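Local coordinates for sulfite dehydrogenase (Paracoccus pantotrophus, PDB 2XTS) that oxidises protein-bound sulfane sulfur at a molybdenum cofactor, as the molybdenum subunit of the sulfane dehydrogenase SoxCD, a molybdenum-haem enzyme of the Sox system, at the interface of chains A and C and the interface of chains A and B. Numbering follows the deposited sequence. Chains: chain A/B, Sulfite dehydrogenase; chain C, Cytochrome.

Contact 1: the interface of chains A and C. Residues chain A 250, 254-256; chain C 145-147.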
# COMPACT_ATOMS: atom_id res chain seq x y z
N MET A 250 14.24 -1.51 35.57
CA MET A 250 13.98 -0.23 36.25
C MET A 250 15.12 0.10 37.21
O MET A 250 15.97 -0.73 37.47
CB MET A 250 12.65 -0.31 36.97
CG MET A 250 11.50 -0.56 36.01
SD MET A 250 11.07 0.87 35.00
CE MET A 250 10.22 1.92 36.19
N ARG A 254 14.52 -4.20 39.73
CA ARG A 254 13.34 -4.95 39.32
C ARG A 254 13.01 -4.54 37.89
O ARG A 254 13.50 -3.52 37.40
CB ARG A 254 12.17 -4.69 40.25
CG ARG A 254 12.44 -5.20 41.66
CD ARG A 254 11.19 -5.11 42.56
NE ARG A 254 10.62 -3.77 42.54
CZ ARG A 254 9.31 -3.47 42.60
NH1 ARG A 254 8.38 -4.42 42.66
NH2 ARG A 254 8.94 -2.20 42.56
N ALA A 255 12.15 -5.32 37.23
CA ALA A 255 11.78 -5.05 35.84
C ALA A 255 10.28 -5.12 35.65
O ALA A 255 9.62 -5.97 36.23
CB ALA A 255 12.47 -6.05 34.92
N ARG A 256 9.73 -4.24 34.83
CA ARG A 256 8.36 -4.40 34.38
C ARG A 256 8.25 -5.57 33.42
O ARG A 256 9.10 -5.71 32.53
CB ARG A 256 7.85 -3.14 33.69
CG ARG A 256 7.75 -1.93 34.56
CD ARG A 256 7.46 -0.71 33.73
NE ARG A 256 7.20 0.49 34.51
CZ ARG A 256 7.24 1.72 34.01
NH1 ARG A 256 7.57 1.90 32.74
NH2 ARG A 256 6.95 2.77 34.76
N GLY C 145 11.77 -10.77 40.65
CA GLY C 145 12.35 -9.58 40.06
C GLY C 145 11.48 -8.78 39.11
O GLY C 145 11.96 -7.80 38.56
N PHE C 146 10.22 -9.19 38.92
CA PHE C 146 9.35 -8.61 37.90
C PHE C 146 8.01 -8.23 38.46
O PHE C 146 7.49 -8.84 39.40
CB PHE C 146 9.13 -9.63 36.77
CG PHE C 146 10.40 -10.07 36.12
CD1 PHE C 146 11.18 -11.04 36.70
CD2 PHE C 146 10.86 -9.44 34.98
CE1 PHE C 146 12.38 -11.39 36.13
CE2 PHE C 146 12.04 -9.82 34.39
CZ PHE C 146 12.82 -10.77 34.97
N TYR C 147 7.40 -7.22 37.84
CA TYR C 147 6.04 -6.84 38.23
C TYR C 147 5.29 -6.42 36.98
O TYR C 147 5.89 -5.85 36.05
CB TYR C 147 6.07 -5.75 39.29
CG TYR C 147 6.83 -4.48 38.94
CD1 TYR C 147 8.18 -4.35 39.25
CD2 TYR C 147 6.19 -3.38 38.39
CE1 TYR C 147 8.87 -3.18 38.99
CE2 TYR C 147 6.88 -2.20 38.13
CZ TYR C 147 8.22 -2.10 38.44
OH TYR C 147 8.91 -0.94 38.20
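A:Ala255 and C:Tyr147 are joined through their backbones, where strand 255-257 of chain A and strand 146-148 of chain C run parallel as a short intermolecular ladder. Backbone hydrogen bonds hold it: the amide N of A:Ala255 gives to the carbonyl O of C:Gly145 at 2.8 Å, and the amide N of C:Tyr147 gives to the carbonyl O of A:Ala255 at 3.0 Å.

Beside this ladder the A:Arg254 guanidinium packs against the tyrosine ring. It lies above the CD1–CE1 side of the C:Tyr147 ring, offset from its centre, the two planes 24° apart, with CZ of the arginine 3.6 Å from ring atom CE1. A bend at chi3 (-52°) brings the guanidinium back above that side of the ring. CB of the same arginine meets the ring at its edge, in plane.

Carbon contacts flank the tyrosine on its other side and at its phenol end. CG of A:Arg256 touches CE2 of C:Tyr147 at 3.7 Å, while its guanidinium stands nearly perpendicular to the ring. At the phenol end, CG of A:Met250 comes to 3.4 Å from OH of C:Tyr147. Separately, CB of A:Ala255 rests against CD2 of C:Phe146 at 3.8 Å.

The site fastens the cytochrome subunit to the molybdenum subunit by a shared strand pairing and a clasped aromatic side chain.

Contact 2: the interface of chains A and C. Residues chain A 98-100; chain C 7-9.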
# COMPACT_ATOMS: atom_id res chain seq x y z
N PRO A 98 -10.12 -29.41 20.68
CA PRO A 98 -8.95 -28.86 20.02
C PRO A 98 -9.07 -29.08 18.53
O PRO A 98 -9.56 -30.13 18.09
CB PRO A 98 -7.81 -29.68 20.59
CG PRO A 98 -8.44 -31.01 20.89
CD PRO A 98 -9.83 -30.70 21.31
N LEU A 99 -8.61 -28.11 17.74
CA LEU A 99 -8.82 -28.10 16.29
C LEU A 99 -7.54 -27.91 15.49
O LEU A 99 -6.59 -27.32 15.97
CB LEU A 99 -9.80 -26.99 15.89
CG LEU A 99 -11.23 -27.13 16.44
CD1 LEU A 99 -12.05 -25.88 16.15
CD2 LEU A 99 -11.94 -28.40 15.96
N VAL A 100 -7.56 -28.44 14.27
CA VAL A 100 -6.55 -28.14 13.26
C VAL A 100 -7.30 -27.54 12.07
O VAL A 100 -8.32 -28.10 11.60
CB VAL A 100 -5.79 -29.37 12.78
CG1 VAL A 100 -4.87 -29.02 11.57
CG2 VAL A 100 -4.99 -29.95 13.94
N ARG C 7 -11.05 -29.50 11.87
CA ARG C 7 -11.28 -30.86 12.37
C ARG C 7 -10.54 -31.06 13.69
O ARG C 7 -9.65 -30.28 14.05
CB ARG C 7 -10.93 -31.90 11.31
CG ARG C 7 -9.54 -31.81 10.76
CD ARG C 7 -8.59 -32.65 11.54
NE ARG C 7 -7.22 -32.56 11.04
CZ ARG C 7 -6.15 -32.97 11.71
NH1 ARG C 7 -6.29 -33.48 12.93
NH2 ARG C 7 -4.94 -32.84 11.18
N GLU C 8 -10.95 -32.09 14.43
CA GLU C 8 -10.38 -32.34 15.75
C GLU C 8 -8.90 -32.70 15.66
O GLU C 8 -8.48 -33.56 14.88
CB GLU C 8 -11.14 -33.45 16.49
CG GLU C 8 -10.72 -33.54 17.96
CD GLU C 8 -11.72 -34.25 18.85
OE1 GLU C 8 -12.79 -34.66 18.36
OE2 GLU C 8 -11.41 -34.39 20.05
N ALA C 9 -8.12 -32.01 16.48
CA ALA C 9 -6.71 -32.30 16.61
C ALA C 9 -6.54 -33.65 17.33
O ALA C 9 -7.25 -33.93 18.29
CB ALA C 9 -6.02 -31.20 17.39
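Strand 99-101 of chain A, with A:Pro98 just ahead of it, pairs antiparallel with strand 7-8 of chain C and the loop residue C:Ala9 that follows. A:Val100 and C:Arg7 bond to each other at both ends: the amide N of A:Val100 gives to the carbonyl O of C:Arg7 at 2.8 Å, and the amide N of C:Arg7 returns a bond to the carbonyl O of A:Val100 at 3.1 Å. Two residues along, the amide N of C:Ala9 reaches the carbonyl O of A:Pro98 at 2.9 Å.

The C:Arg7 side chain runs alongside A:Val100. Its chi1 of 55° sets CG between the backbone N and the carbonyl carbon, and a turn at chi2 (91°) brings the guanidinium flat over the valine, whose CB lies 3.7 Å above the centre of that plane. The same group is steadied within chain C, because NH1 of C:Arg7 donates to the carbonyl O of C:Glu8 at 2.9 Å, a partner close to the guanidinium plane. Next to it, CG2 of A:Val100 meets CB of C:Ala9 at 3.8 Å, and CB of A:Pro98 touches that methyl at 4.0 Å, giving the ladder an apolar flank.

In the fold, the N-terminal strand of the cytochrome subunit, just ahead of chain C helix 11-17, thus pairs with strand 99-101 in the molybdopterin-binding region of chain A.

Contact 3: the interface of chains A and C. Residues chain A 388-390; chain C 173-176.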
# COMPACT_ATOMS: atom_id res chain seq x y z
N GLU A 388 20.64 15.35 21.68
CA GLU A 388 19.87 15.60 22.91
C GLU A 388 20.15 17.02 23.35
O GLU A 388 21.24 17.54 23.09
CB GLU A 388 20.25 14.66 24.06
CG GLU A 388 19.88 13.24 23.82
CD GLU A 388 19.95 12.36 25.05
OE1 GLU A 388 20.46 12.80 26.10
OE2 GLU A 388 19.51 11.20 25.00
N ILE A 389 19.18 17.61 24.01
CA ILE A 389 19.33 18.92 24.61
C ILE A 389 18.88 18.86 26.07
O ILE A 389 18.05 18.04 26.45
CB ILE A 389 18.55 20.02 23.85
CG1 ILE A 389 17.06 19.69 23.74
CG2 ILE A 389 19.20 20.27 22.49
CD1 ILE A 389 16.26 20.86 23.16
N ALA A 390 19.46 19.73 26.89
CA ALA A 390 19.12 19.79 28.32
C ALA A 390 19.47 21.15 28.89
O ALA A 390 19.19 21.41 30.07
CB ALA A 390 19.85 18.70 29.10
OXT ALA A 390 20.07 21.99 28.23
N GLU C 173 20.46 23.56 25.65
CA GLU C 173 21.86 23.34 25.31
C GLU C 173 22.05 21.96 24.71
O GLU C 173 21.59 20.97 25.28
CB GLU C 173 22.74 23.48 26.57
CG GLU C 173 24.18 22.99 26.47
CD GLU C 173 24.97 23.22 27.75
OE1 GLU C 173 25.00 24.38 28.23
OE2 GLU C 173 25.57 22.25 28.27
N ILE C 174 22.81 21.87 23.63
CA ILE C 174 23.09 20.56 23.02
C ILE C 174 24.06 19.77 23.91
O ILE C 174 25.13 20.28 24.25
CB ILE C 174 23.62 20.70 21.58
CG1 ILE C 174 22.52 21.23 20.68
CG2 ILE C 174 24.11 19.33 21.04
CD1 ILE C 174 23.06 21.66 19.37
N THR C 175 23.64 18.57 24.32
CA THR C 175 24.43 17.73 25.24
C THR C 175 24.98 16.45 24.63
O THR C 175 26.00 15.96 25.08
CB THR C 175 23.61 17.29 26.45
OG1 THR C 175 22.41 16.67 25.97
CG2 THR C 175 23.30 18.48 27.34
N LYS C 176 24.29 15.88 23.66
CA LYS C 176 24.72 14.65 22.98
C LYS C 176 24.53 14.86 21.48
O LYS C 176 23.56 15.51 21.05
CB LYS C 176 23.86 13.47 23.42
CG LYS C 176 23.94 13.08 24.89
CD LYS C 176 25.31 12.60 25.32
CE LYS C 176 25.34 11.92 26.69
NZ LYS C 176 24.76 10.53 26.66
O HOH W 1 22.04 11.19 27.56
O HOH W 2 21.21 14.94 27.55
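A:Glu388 and C:Lys176 begin an antiparallel ladder in which the amide N of A:Glu388 gives to the carbonyl O of C:Lys176 at 3.0 Å. The tight part is this backbone seam. The amide N of C:Thr175 bonds to the carbonyl O of A:Glu388 at 2.9 Å, and the amide N of A:Ala390 bonds to the carbonyl O of C:Glu173 at 2.9 Å. The chain end is also gripped: the amide N of C:Glu173 gives to the terminal carboxylate oxygen OXT of A:Ala390 at 3.0 Å. Methyl CG2 of C:Thr175 rests against CB of A:Ala390, and on another part of the ladder CG2 of A:Ile389 meets CG1 of C:Ile174.

The looser side is watery. The A:Glu388 and C:Lys176 side chains lie side by side, pointing the same way, but OE1 of the glutamate and NZ of the lysine stay 4.9 Å apart, bridged by water 1. Water 2 links the same OE1 to OG1 of C:Thr175, at 2.6 Å from the hydroxyl. That hydroxyl, placed between backbone N and carbonyl carbon by a chi1 of 54°, also makes a weak bond to the carbonyl O of A:Glu388. With an alanine here, water 2 would probably lose its chain C anchor and the A:Ala390 methyl its packing partner.

The site joins strand 384-389, just before the C-terminal A:Ala390, to strand 174-177 in the C-terminal part of chain C.

Contact 4: the interface of chains A and B. Residues chain A 37-39, 69-70; chain B 26-28.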
# COMPACT_ATOMS: atom_id res chain seq x y z
N VAL A 37 15.04 4.55 -1.10
CA VAL A 37 13.85 4.23 -0.33
C VAL A 37 13.78 2.71 -0.20
O VAL A 37 13.14 2.03 -0.99
CB VAL A 37 12.58 4.84 -0.96
CG1 VAL A 37 11.37 4.62 -0.07
CG2 VAL A 37 12.78 6.35 -1.19
N LYS A 38 14.51 2.19 0.78
CA LYS A 38 14.69 0.76 0.97
C LYS A 38 14.97 0.51 2.43
O LYS A 38 15.22 1.43 3.19
CB LYS A 38 15.86 0.26 0.12
CG LYS A 38 17.20 0.90 0.48
CD LYS A 38 18.32 0.28 -0.32
CE LYS A 38 19.62 1.05 -0.15
NZ LYS A 38 20.74 0.35 -0.87
N ARG A 39 14.91 -0.76 2.80
CA ARG A 39 15.28 -1.16 4.15
C ARG A 39 16.78 -1.05 4.31
O ARG A 39 17.53 -1.39 3.39
CB ARG A 39 14.91 -2.60 4.42
CG ARG A 39 13.47 -2.90 4.29
CD ARG A 39 13.34 -4.33 3.69
NE ARG A 39 12.01 -4.79 3.88
CZ ARG A 39 11.45 -5.83 3.30
NH1 ARG A 39 10.23 -6.08 3.67
NH2 ARG A 39 12.06 -6.58 2.37
N GLY A 69 7.06 -3.64 0.49
CA GLY A 69 8.39 -4.02 0.08
C GLY A 69 9.52 -3.35 0.85
O GLY A 69 10.63 -3.86 0.86
N CYS A 70 9.25 -2.20 1.46
CA CYS A 70 10.27 -1.58 2.32
C CYS A 70 9.88 -1.47 3.78
O CYS A 70 10.54 -0.79 4.55
CB CYS A 70 10.71 -0.23 1.81
SG CYS A 70 9.46 1.05 1.70
N PRO B 26 16.61 -5.63 0.29
CA PRO B 26 16.36 -4.26 0.73
C PRO B 26 15.01 -3.70 0.29
O PRO B 26 14.45 -2.86 0.96
CB PRO B 26 17.54 -3.48 0.15
CG PRO B 26 18.63 -4.48 -0.00
CD PRO B 26 17.94 -5.78 -0.33
N TYR B 27 14.54 -4.12 -0.88
CA TYR B 27 13.20 -3.78 -1.34
C TYR B 27 12.56 -5.04 -1.88
O TYR B 27 12.95 -5.56 -2.93
CB TYR B 27 13.20 -2.67 -2.41
CG TYR B 27 11.85 -2.00 -2.49
CD1 TYR B 27 10.78 -2.61 -3.13
CD2 TYR B 27 11.63 -0.75 -1.94
CE1 TYR B 27 9.55 -2.04 -3.17
CE2 TYR B 27 10.39 -0.16 -1.97
CZ TYR B 27 9.35 -0.80 -2.61
OH TYR B 27 8.09 -0.24 -2.66
N GLY B 28 11.60 -5.59 -1.15
CA GLY B 28 11.07 -6.93 -1.43
C GLY B 28 9.93 -6.98 -2.40
O GLY B 28 9.26 -6.00 -2.67
O HOH W 3 6.33 -2.31 -1.92
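Two stretches of chain A, the loop 37-39 and the 3-10 helix 68-70, receive the loop 26-28 of chain B. Backbone hydrogen bonds pin the loop: the amide N of A:Arg39 gives to the carbonyl O of B:Pro26 at 2.8 Å, and the amide N of B:Gly28 gives to the carbonyl O of A:Gly69 at 2.8 Å.

Between them B:Tyr27 inserts its ring, turned into chain A by a chi1 of -159°. One face covers the A:Gly69–A:Cys70 peptide, with the carbonyl carbon of A:Gly69 4.1 Å above its centre. CE2 of the ring meets CB of A:Cys70 at 3.8 Å, and CD2 approaches the carbonyl O of A:Val37 at 3.3 Å. Water 3 ties the phenol OH of B:Tyr27 to the amide N of A:Gly69, 2.8 Å from each. A leucine in place of the tyrosine would probably leave that water without its chain B partner and the peptide without its flat cover.

Outside the ring, A:Lys38 and B:Pro26 lie side by side, CD to CB at 3.9 Å. Within chain A, the carbonyl O of A:Gly69 sits over the guanidinium face of A:Arg39.

The patch belongs to the two-fold interface of the molybdenum subunits, formed here by N-terminal segments of both, and recurs with the chains exchanged.

Contacts 1, 2 and 3 join the molybdenum subunit to the cytochrome, whereas contact 4 joins the two molybdenum subunits. Measured between the centres of their C-alpha atoms, contacts 2 and 3 are about 58 Å apart, and contact 1 lies about 30 Å from contact 3 and 38 Å from contact 2. They share no residues or strands, but each cytochrome contact is a strand pairing, parallel in contact 1 and antiparallel in contacts 2 and 3. Chain C therefore grips chain A at widely separated points. Contact 4, 33 to 38 Å from the others, links two such pairs into the deposited four-chain assembly.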